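Local coordinates for nucleocapsid protein CP17 (Extra small virus, PDB 6JJA) that forms the T=1 icosahedral shell of a satellite virus from sixty jelly-roll copies, binds calcium and probably encloses the single-stranded RNA genome, at residues A[57-62]-A[74-79]; A[70-75]-A[146-151]; A[92-97]-A[164-169]. All blocks are in the same frame, centred on the assembly; numbering follows the deposited sequence.

Contact 1 of 3, residues A[57-62]-A[74-79]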
loop_
_atom_site.group_PDB
_atom_site.type_symbol
_atom_site.label_atom_id
_atom_site.label_comp_id
_atom_site.label_asym_id
_atom_site.label_seq_id
_atom_site.Cartn_x
_atom_site.Cartn_y
_atom_site.Cartn_z
ATOM N N ILE A 57 0.522 -64.225 -22.762
ATOM C CA ILE A 57 0.997 -65.426 -23.417
ATOM C C ILE A 57 0.363 -65.504 -24.800
ATOM O O ILE A 57 -0.571 -64.775 -25.124
ATOM C CB ILE A 57 0.702 -66.693 -22.599
ATOM C CG1 ILE A 57 -0.791 -66.904 -22.432
ATOM C CG2 ILE A 57 1.305 -66.567 -21.259
ATOM C CD1 ILE A 57 -1.148 -68.252 -21.957
ATOM N N ASP A 58 0.896 -66.406 -25.617
ATOM C CA ASP A 58 0.398 -66.661 -26.956
ATOM C C ASP A 58 0.103 -68.143 -27.089
ATOM O O ASP A 58 0.893 -68.977 -26.641
ATOM C CB ASP A 58 1.406 -66.224 -28.014
ATOM C CG ASP A 58 2.613 -67.132 -28.087
ATOM O OD1 ASP A 58 3.124 -67.528 -27.020
ATOM O OD2 ASP A 58 3.056 -67.450 -29.209
ATOM N N ILE A 59 -1.026 -68.468 -27.702
ATOM C CA ILE A 59 -1.509 -69.836 -27.796
ATOM C C ILE A 59 -1.529 -70.260 -29.257
ATOM O O ILE A 59 -1.897 -69.474 -30.138
ATOM C CB ILE A 59 -2.894 -69.951 -27.137
ATOM C CG1 ILE A 59 -2.814 -69.402 -25.713
ATOM C CG2 ILE A 59 -3.343 -71.375 -27.083
ATOM C CD1 ILE A 59 -4.103 -69.081 -25.096
ATOM N N ASP A 60 -1.139 -71.513 -29.509
ATOM C CA ASP A 60 -0.812 -71.956 -30.861
ATOM C C ASP A 60 -2.048 -72.050 -31.745
ATOM O O ASP A 60 -2.070 -71.506 -32.853
ATOM C CB ASP A 60 -0.094 -73.311 -30.819
ATOM C CG ASP A 60 -0.898 -74.380 -30.104
ATOM O OD1 ASP A 60 -2.079 -74.127 -29.788
ATOM O OD2 ASP A 60 -0.351 -75.472 -29.857
ATOM N N LEU A 61 -3.080 -72.751 -31.281
ATOM C CA LEU A 61 -4.323 -72.907 -32.027
ATOM C C LEU A 61 -4.088 -73.623 -33.360
ATOM O O LEU A 61 -4.127 -73.036 -34.436
ATOM C CB LEU A 61 -4.985 -71.544 -32.254
ATOM C CG LEU A 61 -5.794 -70.950 -31.111
ATOM C CD1 LEU A 61 -6.588 -69.816 -31.647
ATOM C CD2 LEU A 61 -6.690 -71.964 -30.470
ATOM N N SER A 62 -3.810 -74.918 -33.254
ATOM C CA SER A 62 -3.711 -75.746 -34.448
ATOM C C SER A 62 -4.960 -75.582 -35.308
ATOM O O SER A 62 -6.077 -75.463 -34.803
ATOM C CB SER A 62 -3.521 -77.214 -34.065
ATOM O OG SER A 62 -2.296 -77.415 -33.385
ATOM N N GLY A 74 -6.337 -77.188 -20.423
ATOM C CA GLY A 74 -5.116 -77.816 -20.884
ATOM C C GLY A 74 -4.326 -76.951 -21.844
ATOM O O GLY A 74 -3.099 -76.979 -21.834
ATOM N N SER A 75 -5.011 -76.171 -22.671
ATOM C CA SER A 75 -4.334 -75.294 -23.615
ATOM C C SER A 75 -3.489 -74.254 -22.892
ATOM O O SER A 75 -2.270 -74.169 -23.092
ATOM C CB SER A 75 -5.363 -74.611 -24.509
ATOM O OG SER A 75 -6.016 -75.543 -25.347
ATOM N N TYR A 76 -4.135 -73.431 -22.069
ATOM C CA TYR A 76 -3.415 -72.436 -21.294
ATOM C C TYR A 76 -2.331 -73.075 -20.446
ATOM O O TYR A 76 -1.241 -72.520 -20.298
ATOM C CB TYR A 76 -4.373 -71.669 -20.398
ATOM C CG TYR A 76 -5.447 -70.866 -21.080
ATOM C CD1 TYR A 76 -6.638 -71.447 -21.451
ATOM C CD2 TYR A 76 -5.291 -69.516 -21.302
ATOM C CE1 TYR A 76 -7.627 -70.716 -22.049
ATOM C CE2 TYR A 76 -6.276 -68.778 -21.898
ATOM C CZ TYR A 76 -7.440 -69.385 -22.269
ATOM O OH TYR A 76 -8.436 -68.656 -22.866
ATOM N N ARG A 77 -2.613 -74.237 -19.866
ATOM C CA ARG A 77 -1.638 -74.892 -19.007
ATOM C C ARG A 77 -0.401 -75.316 -19.785
ATOM O O ARG A 77 0.726 -75.061 -19.350
ATOM C CB ARG A 77 -2.277 -76.091 -18.331
ATOM C CG ARG A 77 -1.709 -76.405 -16.984
ATOM C CD ARG A 77 -2.394 -77.571 -16.364
ATOM N NE ARG A 77 -3.670 -77.209 -15.776
ATOM C CZ ARG A 77 -4.804 -77.867 -15.961
ATOM N NH1 ARG A 77 -4.859 -78.945 -16.719
ATOM N NH2 ARG A 77 -5.896 -77.441 -15.371
ATOM N N ASN A 78 -0.588 -75.978 -20.923
ATOM C CA ASN A 78 0.540 -76.404 -21.735
ATOM C C ASN A 78 1.322 -75.219 -22.274
ATOM O O ASN A 78 2.538 -75.316 -22.456
ATOM C CB ASN A 78 0.051 -77.282 -22.877
ATOM C CG ASN A 78 -0.331 -78.668 -22.420
ATOM O OD1 ASN A 78 -1.486 -78.930 -22.089
ATOM N ND2 ASN A 78 0.642 -79.568 -22.395
ATOM N N ARG A 79 0.650 -74.103 -22.542
ATOM C CA ARG A 79 1.364 -72.915 -22.989
ATOM C C ARG A 79 2.062 -72.212 -21.831
ATOM O O ARG A 79 2.989 -71.427 -22.049
ATOM C CB ARG A 79 0.404 -71.965 -23.693
ATOM C CG ARG A 79 0.970 -70.612 -24.038
ATOM C CD ARG A 79 2.198 -70.677 -24.907
ATOM N NE ARG A 79 2.743 -69.350 -25.140
ATOM C CZ ARG A 79 3.508 -68.694 -24.279
ATOM N NH1 ARG A 79 3.826 -69.244 -23.118
ATOM N NH2 ARG A 79 3.956 -67.486 -24.578
#

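Contact 2 of 3, residues A[70-75]-A[146-151]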
loop_
_atom_site.group_PDB
_atom_site.type_symbol
_atom_site.label_atom_id
_atom_site.label_comp_id
_atom_site.label_asym_id
_atom_site.label_seq_id
_atom_site.Cartn_x
_atom_site.Cartn_y
_atom_site.Cartn_z
ATOM N N THR A 70 -11.409 -74.152 -29.810
ATOM C CA THR A 70 -11.790 -74.270 -28.413
ATOM C C THR A 70 -10.566 -74.099 -27.524
ATOM O O THR A 70 -9.547 -74.769 -27.726
ATOM C CB THR A 70 -12.447 -75.619 -28.170
ATOM O OG1 THR A 70 -13.615 -75.740 -28.985
ATOM C CG2 THR A 70 -12.830 -75.750 -26.756
ATOM N N LEU A 71 -10.667 -73.206 -26.545
ATOM C CA LEU A 71 -9.606 -72.970 -25.574
ATOM C C LEU A 71 -9.973 -73.692 -24.289
ATOM O O LEU A 71 -10.840 -73.243 -23.541
ATOM C CB LEU A 71 -9.406 -71.485 -25.310
ATOM C CG LEU A 71 -8.438 -70.683 -26.177
ATOM C CD1 LEU A 71 -7.054 -71.272 -26.139
ATOM C CD2 LEU A 71 -8.929 -70.611 -27.576
ATOM N N THR A 72 -9.305 -74.805 -24.033
ATOM C CA THR A 72 -9.490 -75.542 -22.803
ATOM C C THR A 72 -8.497 -75.061 -21.755
ATOM O O THR A 72 -7.663 -74.193 -21.999
ATOM C CB THR A 72 -9.338 -77.035 -23.058
ATOM O OG1 THR A 72 -8.113 -77.286 -23.749
ATOM C CG2 THR A 72 -10.479 -77.542 -23.877
ATOM N N VAL A 73 -8.604 -75.630 -20.557
ATOM C CA VAL A 73 -7.633 -75.342 -19.515
ATOM C C VAL A 73 -6.303 -75.996 -19.839
ATOM O O VAL A 73 -5.240 -75.432 -19.556
ATOM C CB VAL A 73 -8.176 -75.802 -18.156
ATOM C CG1 VAL A 73 -7.337 -75.285 -17.052
ATOM C CG2 VAL A 73 -9.556 -75.312 -17.974
ATOM N N GLY A 74 -6.337 -77.188 -20.423
ATOM C CA GLY A 74 -5.116 -77.816 -20.884
ATOM C C GLY A 74 -4.326 -76.951 -21.844
ATOM O O GLY A 74 -3.099 -76.979 -21.834
ATOM N N SER A 75 -5.011 -76.171 -22.671
ATOM C CA SER A 75 -4.334 -75.294 -23.615
ATOM C C SER A 75 -3.489 -74.254 -22.892
ATOM O O SER A 75 -2.270 -74.169 -23.092
ATOM C CB SER A 75 -5.363 -74.611 -24.509
ATOM O OG SER A 75 -6.016 -75.543 -25.347
ATOM N N THR A 146 -10.164 -79.071 -15.468
ATOM C CA THR A 146 -10.264 -79.184 -16.908
ATOM C C THR A 146 -11.542 -78.491 -17.341
ATOM O O THR A 146 -12.200 -77.803 -16.558
ATOM C CB THR A 146 -10.247 -80.638 -17.372
ATOM O OG1 THR A 146 -10.185 -80.673 -18.802
ATOM C CG2 THR A 146 -11.487 -81.353 -16.904
ATOM N N GLY A 147 -11.885 -78.671 -18.603
ATOM C CA GLY A 147 -13.072 -78.071 -19.169
ATOM C C GLY A 147 -12.736 -76.958 -20.141
ATOM O O GLY A 147 -11.601 -76.499 -20.256
ATOM N N THR A 148 -13.772 -76.532 -20.845
ATOM C CA THR A 148 -13.637 -75.468 -21.819
ATOM C C THR A 148 -13.858 -74.126 -21.145
ATOM O O THR A 148 -14.782 -73.969 -20.344
ATOM C CB THR A 148 -14.626 -75.670 -22.957
ATOM O OG1 THR A 148 -14.511 -76.998 -23.462
ATOM C CG2 THR A 148 -14.342 -74.733 -24.056
ATOM N N LEU A 149 -12.993 -73.167 -21.458
ATOM C CA LEU A 149 -13.058 -71.838 -20.877
ATOM C C LEU A 149 -13.546 -70.814 -21.889
ATOM O O LEU A 149 -14.526 -70.104 -21.647
ATOM C CB LEU A 149 -11.684 -71.429 -20.362
ATOM C CG LEU A 149 -10.975 -72.349 -19.400
ATOM C CD1 LEU A 149 -9.657 -71.726 -19.082
ATOM C CD2 LEU A 149 -11.785 -72.569 -18.167
ATOM N N ASN A 150 -12.863 -70.729 -23.017
ATOM C CA ASN A 150 -13.175 -69.778 -24.060
ATOM C C ASN A 150 -13.302 -70.517 -25.376
ATOM O O ASN A 150 -12.691 -71.568 -25.580
ATOM C CB ASN A 150 -12.118 -68.692 -24.184
ATOM C CG ASN A 150 -11.895 -67.952 -22.903
ATOM O OD1 ASN A 150 -11.117 -68.370 -22.051
ATOM N ND2 ASN A 150 -12.576 -66.833 -22.756
ATOM N N THR A 151 -14.109 -69.965 -26.256
ATOM C CA THR A 151 -14.352 -70.548 -27.560
ATOM C C THR A 151 -14.288 -69.457 -28.608
ATOM O O THR A 151 -14.925 -68.411 -28.471
ATOM C CB THR A 151 -15.696 -71.256 -27.602
ATOM O OG1 THR A 151 -15.767 -72.190 -26.522
ATOM C CG2 THR A 151 -15.865 -71.984 -28.888
#

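Contact 3 of 3, residues A[92-97]-A[164-169]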
loop_
_atom_site.group_PDB
_atom_site.type_symbol
_atom_site.label_atom_id
_atom_site.label_comp_id
_atom_site.label_asym_id
_atom_site.label_seq_id
_atom_site.Cartn_x
_atom_site.Cartn_y
_atom_site.Cartn_z
ATOM N N ILE A 92 -6.955 -66.243 -15.104
ATOM C CA ILE A 92 -7.016 -65.455 -16.323
ATOM C C ILE A 92 -7.684 -64.127 -16.023
ATOM O O ILE A 92 -8.768 -64.092 -15.434
ATOM C CB ILE A 92 -7.761 -66.194 -17.442
ATOM C CG1 ILE A 92 -7.271 -67.626 -17.559
ATOM C CG2 ILE A 92 -7.536 -65.524 -18.737
ATOM C CD1 ILE A 92 -8.051 -68.390 -18.479
ATOM N N GLU A 93 -7.038 -63.046 -16.435
ATOM C CA GLU A 93 -7.549 -61.700 -16.260
ATOM C C GLU A 93 -8.130 -61.125 -17.539
ATOM O O GLU A 93 -8.994 -60.251 -17.481
ATOM C CB GLU A 93 -6.445 -60.775 -15.752
ATOM C CG GLU A 93 -5.955 -61.067 -14.362
ATOM C CD GLU A 93 -4.871 -62.104 -14.315
ATOM O OE1 GLU A 93 -4.422 -62.544 -15.387
ATOM O OE2 GLU A 93 -4.466 -62.483 -13.199
ATOM N N LYS A 94 -7.657 -61.582 -18.692
ATOM C CA LYS A 94 -8.115 -61.105 -19.981
ATOM C C LYS A 94 -7.856 -62.152 -21.042
ATOM O O LYS A 94 -6.966 -62.990 -20.910
ATOM C CB LYS A 94 -7.427 -59.834 -20.427
ATOM C CG LYS A 94 -7.538 -58.681 -19.523
ATOM C CD LYS A 94 -6.745 -57.568 -20.052
ATOM C CE LYS A 94 -7.015 -56.309 -19.323
ATOM N NZ LYS A 94 -6.267 -55.174 -19.882
ATOM N N VAL A 95 -8.636 -62.070 -22.110
ATOM C CA VAL A 95 -8.453 -62.871 -23.306
ATOM C C VAL A 95 -8.808 -61.999 -24.489
ATOM O O VAL A 95 -9.931 -61.495 -24.575
ATOM C CB VAL A 95 -9.306 -64.141 -23.307
ATOM C CG1 VAL A 95 -8.918 -65.014 -24.445
ATOM C CG2 VAL A 95 -9.131 -64.874 -22.044
ATOM N N ALA A 96 -7.856 -61.805 -25.384
ATOM C CA ALA A 96 -8.091 -61.140 -26.650
ATOM C C ALA A 96 -7.826 -62.115 -27.779
ATOM O O ALA A 96 -6.774 -62.755 -27.816
ATOM C CB ALA A 96 -7.211 -59.910 -26.801
ATOM N N ALA A 97 -8.784 -62.236 -28.683
ATOM C CA ALA A 97 -8.625 -63.016 -29.892
ATOM C C ALA A 97 -8.539 -62.064 -31.065
ATOM O O ALA A 97 -9.376 -61.170 -31.213
ATOM C CB ALA A 97 -9.775 -63.993 -30.092
ATOM N N ARG A 164 -4.279 -63.864 -27.309
ATOM C CA ARG A 164 -3.442 -63.320 -26.255
ATOM C C ARG A 164 -4.224 -63.385 -24.959
ATOM O O ARG A 164 -5.430 -63.131 -24.946
ATOM C CB ARG A 164 -3.033 -61.882 -26.556
ATOM C CG ARG A 164 -2.132 -61.723 -27.724
ATOM C CD ARG A 164 -0.705 -61.902 -27.330
ATOM N NE ARG A 164 0.226 -61.672 -28.419
ATOM C CZ ARG A 164 0.474 -62.540 -29.384
ATOM N NH1 ARG A 164 -0.152 -63.695 -29.414
ATOM N NH2 ARG A 164 1.348 -62.246 -30.324
ATOM N N ALA A 165 -3.545 -63.729 -23.876
ATOM C CA ALA A 165 -4.185 -63.917 -22.591
ATOM C C ALA A 165 -3.259 -63.458 -21.487
ATOM O O ALA A 165 -2.083 -63.822 -21.465
ATOM C CB ALA A 165 -4.566 -65.369 -22.384
ATOM N N LEU A 166 -3.798 -62.663 -20.574
ATOM C CA LEU A 166 -3.078 -62.219 -19.393
ATOM C C LEU A 166 -3.396 -63.185 -18.268
ATOM O O LEU A 166 -4.533 -63.271 -17.808
ATOM C CB LEU A 166 -3.472 -60.797 -19.047
ATOM C CG LEU A 166 -2.819 -60.078 -17.895
ATOM C CD1 LEU A 166 -1.428 -59.720 -18.207
ATOM C CD2 LEU A 166 -3.608 -58.866 -17.653
ATOM N N VAL A 167 -2.389 -63.924 -17.836
ATOM C CA VAL A 167 -2.539 -64.943 -16.820
ATOM C C VAL A 167 -1.676 -64.575 -15.628
ATOM O O VAL A 167 -0.704 -63.826 -15.749
ATOM C CB VAL A 167 -2.165 -66.327 -17.370
ATOM C CG1 VAL A 167 -3.160 -66.751 -18.396
ATOM C CG2 VAL A 167 -0.788 -66.290 -17.937
ATOM N N THR A 168 -2.041 -65.103 -14.475
ATOM C CA THR A 168 -1.237 -65.030 -13.268
ATOM C C THR A 168 -0.944 -66.470 -12.891
ATOM O O THR A 168 -1.769 -67.136 -12.267
ATOM C CB THR A 168 -1.965 -64.292 -12.152
ATOM O OG1 THR A 168 -2.695 -63.189 -12.697
ATOM C CG2 THR A 168 -1.006 -63.768 -11.127
ATOM N N TYR A 169 0.225 -66.953 -13.279
ATOM C CA TYR A 169 0.606 -68.330 -13.051
ATOM C C TYR A 169 1.562 -68.417 -11.875
ATOM O O TYR A 169 2.210 -67.441 -11.493
ATOM C CB TYR A 169 1.229 -68.955 -14.305
ATOM C CG TYR A 169 2.539 -68.370 -14.747
ATOM C CD1 TYR A 169 2.586 -67.169 -15.420
ATOM C CD2 TYR A 169 3.722 -69.032 -14.516
ATOM C CE1 TYR A 169 3.764 -66.639 -15.822
ATOM C CE2 TYR A 169 4.907 -68.506 -14.917
ATOM C CZ TYR A 169 4.929 -67.312 -15.570
ATOM O OH TYR A 169 6.134 -66.794 -15.972
#

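Contact 1 of 3, residues A[57-62]-A[74-79]
D58 and R79 carry the polar half of this contact through a salt bridge. The guanidinium approaches side-on, and both NE and NH2 donate to the single oxygen OD1; the R79 NH2 to D58 OD1 distance is 2.6 Å. OD1 lies close to the guanidinium plane, while the carboxylate is turned 81° against it. Arginine suits this helix position because its long chain can span to the strand: CG starts anti to the backbone N (chi1 172°), and a bend at chi2 follows.

The apolar half begins under the same group. I57 CB sits 3.8 Å from the guanidinium plane, over its centre, and I57 CD1 packs against R79 CG at 3.8 Å, so the branched isoleucine backs both the flat head and the aliphatic stem. Further along, I59 brings CD1 obliquely to the Y76 ring, an off-centre CH-pi contact 4.3 Å from CD1 to the ring centroid, nearest CE2.

Helix 73-80 thus packs against strand 52-59, outermost in its sheet within this chain. Y76 reaches on to A165 of strand 162-171, to F90, I92 and V95 of strand 88-98 and to L71 of strand 68-72, while D58 also touches V118 of a neighbouring subunit.

Contact 2 of 3, residues A[70-75]-A[146-151]
L149 and V73 meet where strand 148-154 runs beside the start of helix 73-80. Following L149 outward, CB lies 3.8 Å from the carbonyl oxygen of L71, still close to the backbone pairing. CG, placed beside the backbone N and anti to the carbonyl carbon (chi1 -54°), comes to V73 CG2 at 3.6 Å. The two methyls then fork around that same atom: CD2 is 3.5 Å from V73 CG2, and CD1 touches it too before reaching toward V73 CA. One valine methyl is thus seated against the whole leucine fork, the two side chains crossing at about a right angle. Both are buried, a place that suits apolar side chains, and Y141, I92 and F90 add to the packing.

The backbone around them is a classic beta bulge in an antiparallel pair of the jelly roll: L149 and N150 together face L71. L71 O accepts from both amides, L149 N at 3.0 Å and N150 N at 3.3 Å, and L71 N returns a bond to N150 O at 2.8 Å.

Beyond the bulge, V73 N donates to G147 O at 3.1 Å. The backbone of G147 (phi 109°, psi 169°) would press a CB against the preceding carbonyl oxygen, which explains glycine here. T72 occupies the N-cap position, its OG1 hydrogen-bonded to S75 OG in the first turn, a place suited to a short hydroxyl. The buried amide of N150, on the same face as L71, donates through ND2 to the hydroxyl of Y133.

Contact 3 of 3, residues A[92-97]-A[164-169]
In the jelly-roll barrel of this capsid protein, strands 88-98 and 162-171 are the middle pair of a four-stranded antiparallel sheet, the one conventionally called BIDG, and here A96 and R164 hold them together. Each donates its amide to the other's carbonyl, A96 N to R164 O and R164 N to A96 O, both at 2.8 Å and nearly straight. V95 and A165 form the next pair, a non-hydrogen-bonded one, in which V95 CA approaches R164 O at 3.4 Å.

The pattern then slips. E93 and K94 together lie opposite L166, where the chain turns a corner at E93. E93 N donates to L166 O at 2.9 Å with an almost linear N-H...O angle of 176°, whereas L166 N reaches K94 O at 3.2 Å from well above the carbonyl plane. Past the corner, I92 pairs with V167, and their CG1 atoms meet at 4.3 Å.

L166 carries much of the side-chain packing. Its CG stands anti to the backbone N (chi1 -177°), and CD2 lies 3.9 Å from E93 CB and 4.2 Å from K94 CD. K94 and L166 run side by side in the same direction, so the aliphatic part of the lysine serves as a hydrocarbon partner while NZ continues to a weak bond with M22 O of a neighbouring subunit. The E93 chain bends at chi2 toward T168, but the carboxylate is modelled too close to that hydroxyl for its exact place to be trusted.

Chemically, the faces differ: I92, V95, A165 and V167 are apolar, the first three packing on Y76, whereas L166 shares the other with K94, A96 and R164, which pack on a neighbouring subunit, the two long chains offering aliphatic stems with charged ends.

The three contacts surround the inside of one jelly roll. Contacts 1 and 2 lie with centres about 9 Å apart and share G74 and S75, contact 1 and contact 3 are about 11 Å apart, and contacts 2 and 3 about 13 Å. Contact 2 begins on the stretch where contact 1 ends, contact 1 closes before contact 3 opens, and contacts 2 and 3 interleave. Contact 3 belongs to the sheet containing strands 52-59, 162-171 and 88-98, contact 2 to the facing one with strands 68-72 and 148-154. Helix 73-80 joins them: the Y76 hydroxyl makes a weak hydrogen bond to N150, and L149 CD1 meets I92 CD1 between the sheets. A single core thus unites both sheets.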